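PDB 3QUF: extracellular solute-binding protein, family 1 from Bifidobacterium longum subsp. infantis ATCC 15697, which probably binds an extracellular solute and delivers it to a membrane transporter, as family 1 solute-binding proteins do. Local coordinates for residues 29-40 against 56-67. Numbering follows the deposited sequence. Where two conformers were deposited one is given.
Sequences KTKISFYSYFKD and DITLDVQYGQDP
Ile-32 and Leu-59 pair on two parallel strands, 30-36 and 57-63, zipped by eight backbone hydrogen bonds from Thr-30 N to Asp-56 O through Gly-64 N to Ser-36 O. Packing is tight on the face carrying Ile-32, Phe-34, Ile-57, Leu-59 and Val-61. With chi1 at 56°, Ile-32 sends CG1 between its backbone N and carbonyl carbon, where it meets Leu-59 CD1 and Ile-57 CG2, each at 3.7 Å. The same Leu-59 CD1 reaches Phe-34 CB at 3.8 Å, and Phe-34 CD2 lies alongside Val-61 CG1.

At the C-terminal end of strand 57-63 the Tyr-63 ring is sandwiched: Val-61 CG1 sits over one face, while Asp-40 CB makes a CH-pi contact with the other, 4.2 Å from the centroid. Phe-38 O lies in the ring plane, 3.3 Å from Tyr-63 CD1. A serine in place of Tyr-63 would probably leave Asp-40 CB and Val-61 CG1 without the ring between them and open a gap there.

On the other face the side chains of Lys-31, Asp-60 and Gln-62 are exposed and looser, though Gln-62 OE1 bonds Arg-77. Helix 67-79 covers the Tyr-35 end, where Tyr-35 stacks on Tyr-70 and hydrogen-bonds Thr-73; Tyr-35 CD1 lies 3.8 Å from Gln-62 CB.

With helix 40-53, the strands form a beta-alpha-beta unit; strand 86-89 continues the sheet beyond 30-36, and helix 311-324 packs against Ile-32 and Ile-57.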
loop_
_atom_site.group_PDB
_atom_site.type_symbol
_atom_site.label_atom_id
_atom_site.label_comp_id
_atom_site.label_asym_id
_atom_site.label_seq_id
_atom_site.Cartn_x
_atom_site.Cartn_y
_atom_site.Cartn_z
ATOM N N LYS A 29 -38.210 5.218 -7.720
ATOM C CA LYS A 29 -37.094 4.738 -6.869
ATOM C C LYS A 29 -36.273 3.694 -7.612
ATOM O O LYS A 29 -36.803 2.956 -8.403
ATOM C CB LYS A 29 -37.566 4.086 -5.581
ATOM C CG LYS A 29 -38.119 5.053 -4.518
ATOM C CD LYS A 29 -37.923 4.458 -3.102
ATOM C CE LYS A 29 -38.055 5.523 -2.014
ATOM N NZ LYS A 29 -39.184 6.453 -2.281
ATOM N N THR A 30 -34.980 3.640 -7.330
ATOM C CA THR A 30 -34.125 2.651 -7.944
ATOM C C THR A 30 -33.445 1.879 -6.837
ATOM O O THR A 30 -32.783 2.472 -5.989
ATOM C CB THR A 30 -33.044 3.333 -8.804
ATOM O OG1 THR A 30 -33.687 4.061 -9.876
ATOM C CG2 THR A 30 -32.067 2.285 -9.390
ATOM N N LYS A 31 -33.617 0.570 -6.851
ATOM C CA LYS A 31 -32.972 -0.319 -5.892
ATOM C C LYS A 31 -31.607 -0.775 -6.402
ATOM O O LYS A 31 -31.538 -1.357 -7.485
ATOM C CB LYS A 31 -33.846 -1.552 -5.696
ATOM C CG LYS A 31 -35.231 -1.243 -5.170
ATOM C CD LYS A 31 -35.925 -2.522 -4.748
ATOM C CE LYS A 31 -34.991 -3.419 -3.962
ATOM N NZ LYS A 31 -34.690 -2.901 -2.607
ATOM N N ILE A 32 -30.553 -0.558 -5.628
ATOM C CA ILE A 32 -29.211 -1.085 -5.943
ATOM C C ILE A 32 -28.620 -1.812 -4.742
ATOM O O ILE A 32 -29.116 -1.636 -3.612
ATOM C CB ILE A 32 -28.238 -0.008 -6.439
ATOM C CG1 ILE A 32 -28.101 1.167 -5.444
ATOM C CG2 ILE A 32 -28.731 0.495 -7.819
ATOM C CD1 ILE A 32 -27.014 2.195 -5.840
ATOM N N SER A 33 -27.623 -2.662 -5.002
ATOM C CA SER A 33 -26.948 -3.400 -3.965
ATOM C C SER A 33 -25.460 -3.110 -3.960
ATOM O O SER A 33 -24.879 -2.736 -4.982
ATOM C CB SER A 33 -27.182 -4.900 -4.111
ATOM O OG SER A 33 -26.817 -5.297 -5.412
ATOM N N PHE A 34 -24.843 -3.273 -2.797
ATOM C CA PHE A 34 -23.410 -3.051 -2.617
ATOM C C PHE A 34 -22.909 -4.200 -1.787
ATOM O O PHE A 34 -23.439 -4.415 -0.686
ATOM C CB PHE A 34 -23.204 -1.716 -1.907
ATOM C CG PHE A 34 -21.774 -1.377 -1.500
ATOM C CD1 PHE A 34 -20.663 -1.883 -2.122
ATOM C CD2 PHE A 34 -21.579 -0.482 -0.448
ATOM C CE1 PHE A 34 -19.367 -1.540 -1.686
ATOM C CE2 PHE A 34 -20.310 -0.146 -0.012
ATOM C CZ PHE A 34 -19.224 -0.664 -0.603
ATOM N N TYR A 35 -22.020 -5.011 -2.342
ATOM C CA TYR A 35 -21.370 -6.071 -1.570
ATOM C C TYR A 35 -20.027 -5.501 -1.197
ATOM O O TYR A 35 -19.135 -5.362 -2.036
ATOM C CB TYR A 35 -21.221 -7.357 -2.366
ATOM C CG TYR A 35 -20.706 -8.499 -1.522
ATOM C CD1 TYR A 35 -21.278 -8.769 -0.288
ATOM C CD2 TYR A 35 -19.675 -9.290 -1.928
ATOM C CE1 TYR A 35 -20.819 -9.827 0.508
ATOM C CE2 TYR A 35 -19.207 -10.352 -1.140
ATOM C CZ TYR A 35 -19.774 -10.594 0.076
ATOM O OH TYR A 35 -19.386 -11.645 0.877
ATOM N N SER A 36 -19.894 -5.130 0.068
ATOM C CA SER A 36 -18.775 -4.318 0.561
ATOM C C SER A 36 -17.641 -5.119 1.230
ATOM O O SER A 36 -17.880 -5.946 2.108
ATOM C CB SER A 36 -19.306 -3.310 1.572
ATOM O OG SER A 36 -18.267 -2.530 2.148
ATOM N N TYR A 37 -16.424 -4.880 0.780
ATOM C CA TYR A 37 -15.215 -5.399 1.450
ATOM C C TYR A 37 -15.071 -4.771 2.843
ATOM O O TYR A 37 -14.545 -5.376 3.781
ATOM C CB TYR A 37 -14.021 -5.052 0.624
ATOM C CG TYR A 37 -12.687 -5.343 1.234
ATOM C CD1 TYR A 37 -12.176 -6.616 1.231
ATOM C CD2 TYR A 37 -12.002 -4.349 1.869
ATOM C CE1 TYR A 37 -10.921 -6.868 1.798
ATOM C CE2 TYR A 37 -10.757 -4.575 2.438
ATOM C CZ TYR A 37 -10.249 -5.837 2.413
ATOM O OH TYR A 37 -9.014 -6.066 2.995
ATOM N N PHE A 38 -15.528 -3.538 2.944
ATOM C CA PHE A 38 -15.393 -2.746 4.176
ATOM C C PHE A 38 -16.496 -3.079 5.134
ATOM O O PHE A 38 -17.664 -3.248 4.761
ATOM C CB PHE A 38 -15.427 -1.265 3.794
ATOM C CG PHE A 38 -14.273 -0.856 2.953
ATOM C CD1 PHE A 38 -13.022 -0.700 3.509
ATOM C CD2 PHE A 38 -14.386 -0.750 1.554
ATOM C CE1 PHE A 38 -11.945 -0.357 2.706
ATOM C CE2 PHE A 38 -13.307 -0.426 0.787
ATOM C CZ PHE A 38 -12.102 -0.238 1.359
ATOM N N LYS A 39 -16.126 -3.153 6.411
ATOM C CA LYS A 39 -17.088 -3.377 7.449
ATOM C C LYS A 39 -17.932 -2.119 7.720
ATOM O O LYS A 39 -17.570 -1.006 7.335
ATOM C CB LYS A 39 -16.378 -3.829 8.709
ATOM C CG LYS A 39 -15.759 -5.249 8.554
ATOM C CD LYS A 39 -15.345 -5.837 9.900
ATOM C CE LYS A 39 -15.407 -7.378 9.865
ATOM N NZ LYS A 39 -14.501 -7.893 8.788
ATOM N N ASP A 40 -19.041 -2.305 8.429
ATOM C CA ASP A 40 -19.885 -1.170 8.763
ATOM C C ASP A 40 -19.105 -0.107 9.533
ATOM O O ASP A 40 -19.374 1.069 9.360
ATOM C CB ASP A 40 -21.140 -1.616 9.536
ATOM C CG ASP A 40 -22.035 -0.446 9.928
ATOM O OD1 ASP A 40 -22.748 0.107 9.071
ATOM O OD2 ASP A 40 -21.997 -0.106 11.108
ATOM N N ASP A 56 -34.402 8.845 -3.803
ATOM C CA ASP A 56 -34.826 8.064 -4.927
ATOM C C ASP A 56 -34.041 6.751 -5.061
ATOM O O ASP A 56 -34.305 5.984 -5.971
ATOM C CB ASP A 56 -34.575 8.914 -6.200
ATOM C CG ASP A 56 -33.082 9.357 -6.374
ATOM O OD1 ASP A 56 -32.418 9.953 -5.449
ATOM O OD2 ASP A 56 -32.553 9.068 -7.489
ATOM N N ILE A 57 -33.022 6.561 -4.228
ATOM C CA ILE A 57 -32.168 5.359 -4.339
ATOM C C ILE A 57 -32.255 4.558 -3.073
ATOM O O ILE A 57 -32.076 5.117 -1.982
ATOM C CB ILE A 57 -30.724 5.726 -4.669
ATOM C CG1 ILE A 57 -30.707 6.513 -5.994
ATOM C CG2 ILE A 57 -29.774 4.432 -4.679
ATOM C CD1 ILE A 57 -29.401 7.113 -6.379
ATOM N N THR A 58 -32.561 3.270 -3.211
ATOM C CA THR A 58 -32.561 2.347 -2.097
ATOM C C THR A 58 -31.296 1.507 -2.209
ATOM O O THR A 58 -31.171 0.766 -3.180
ATOM C CB THR A 58 -33.787 1.398 -2.160
ATOM O OG1 THR A 58 -35.017 2.158 -2.080
ATOM C CG2 THR A 58 -33.725 0.365 -1.004
ATOM N N LEU A 59 -30.413 1.593 -1.218
ATOM C CA LEU A 59 -29.151 0.852 -1.233
ATOM C C LEU A 59 -29.178 -0.294 -0.220
ATOM O O LEU A 59 -29.407 -0.068 0.973
ATOM C CB LEU A 59 -28.009 1.818 -0.984
ATOM C CG LEU A 59 -26.594 1.273 -0.964
ATOM C CD1 LEU A 59 -26.265 0.581 -2.284
ATOM C CD2 LEU A 59 -25.501 2.360 -0.674
ATOM N N ASP A 60 -29.065 -1.517 -0.707
ATOM C CA ASP A 60 -28.999 -2.730 0.126
ATOM C C ASP A 60 -27.532 -3.109 0.222
ATOM O O ASP A 60 -26.913 -3.446 -0.787
ATOM C CB ASP A 60 -29.800 -3.875 -0.512
ATOM C CG ASP A 60 -29.728 -5.187 0.291
ATOM O OD1 ASP A 60 -29.512 -5.144 1.514
ATOM O OD2 ASP A 60 -29.907 -6.265 -0.306
ATOM N N VAL A 61 -26.975 -3.043 1.426
ATOM C CA VAL A 61 -25.578 -3.321 1.652
ATOM C C VAL A 61 -25.366 -4.613 2.396
ATOM O O VAL A 61 -26.036 -4.846 3.421
ATOM C CB VAL A 61 -24.883 -2.172 2.415
ATOM C CG1 VAL A 61 -23.351 -2.404 2.515
ATOM C CG2 VAL A 61 -25.163 -0.849 1.754
ATOM N N GLN A 62 -24.491 -5.456 1.856
ATOM C CA GLN A 62 -23.956 -6.617 2.538
ATOM C C GLN A 62 -22.465 -6.476 2.771
ATOM O O GLN A 62 -21.717 -5.862 2.001
ATOM C CB GLN A 62 -24.309 -7.891 1.792
ATOM C CG GLN A 62 -25.823 -8.010 1.608
ATOM C CD GLN A 62 -26.347 -9.446 1.592
ATOM O OE1 GLN A 62 -26.256 -10.133 0.581
ATOM N NE2 GLN A 62 -26.934 -9.891 2.723
ATOM N N TYR A 63 -22.017 -7.023 3.891
ATOM C CA TYR A 63 -20.644 -6.763 4.364
ATOM C C TYR A 63 -19.851 -8.084 4.335
ATOM O O TYR A 63 -20.367 -9.146 4.728
ATOM C CB TYR A 63 -20.696 -6.090 5.745
ATOM C CG TYR A 63 -21.465 -4.752 5.822
ATOM C CD1 TYR A 63 -20.818 -3.566 5.637
ATOM C CD2 TYR A 63 -22.854 -4.678 6.123
ATOM C CE1 TYR A 63 -21.479 -2.325 5.689
ATOM C CE2 TYR A 63 -23.525 -3.406 6.182
ATOM C CZ TYR A 63 -22.813 -2.245 5.960
ATOM O OH TYR A 63 -23.397 -0.958 5.993
ATOM N N GLY A 64 -18.626 -8.055 3.796
ATOM C CA GLY A 64 -17.750 -9.218 3.793
ATOM C C GLY A 64 -17.354 -9.536 5.234
ATOM O O GLY A 64 -17.292 -8.629 6.089
ATOM N N GLN A 65 -17.124 -10.830 5.490
ATOM C CA GLN A 65 -16.721 -11.324 6.817
ATOM C C GLN A 65 -15.211 -11.247 6.997
ATOM O O GLN A 65 -14.740 -10.868 8.059
ATOM C CB GLN A 65 -17.252 -12.756 7.041
ATOM C CG GLN A 65 -18.802 -12.824 7.132
ATOM C CD GLN A 65 -19.389 -14.249 7.242
ATOM O OE1 GLN A 65 -18.747 -15.239 6.870
ATOM N NE2 GLN A 65 -20.629 -14.344 7.754
ATOM N N ASP A 66 -14.458 -11.556 5.943
ATOM C CA ASP A 66 -13.008 -11.442 5.944
ATOM C C ASP A 66 -12.586 -11.510 4.487
ATOM O O ASP A 66 -13.389 -11.954 3.654
ATOM C CB ASP A 66 -12.345 -12.551 6.799
ATOM C CG ASP A 66 -12.657 -13.964 6.309
ATOM O OD1 ASP A 66 -12.156 -14.348 5.224
ATOM O OD2 ASP A 66 -13.391 -14.700 7.017
ATOM N N PRO A 67 -11.361 -11.075 4.169
ATOM C CA PRO A 67 -10.931 -10.917 2.769
ATOM C C PRO A 67 -10.976 -12.145 1.863
ATOM O O PRO A 67 -11.251 -11.984 0.648
ATOM C CB PRO A 67 -9.473 -10.433 2.907
ATOM C CG PRO A 67 -9.457 -9.696 4.240
ATOM C CD PRO A 67 -10.415 -10.429 5.112
HETATM O O HOH W 1 -34.401 6.546 -9.176
HETATM O O HOH W 2 -20.590 -12.044 3.175
#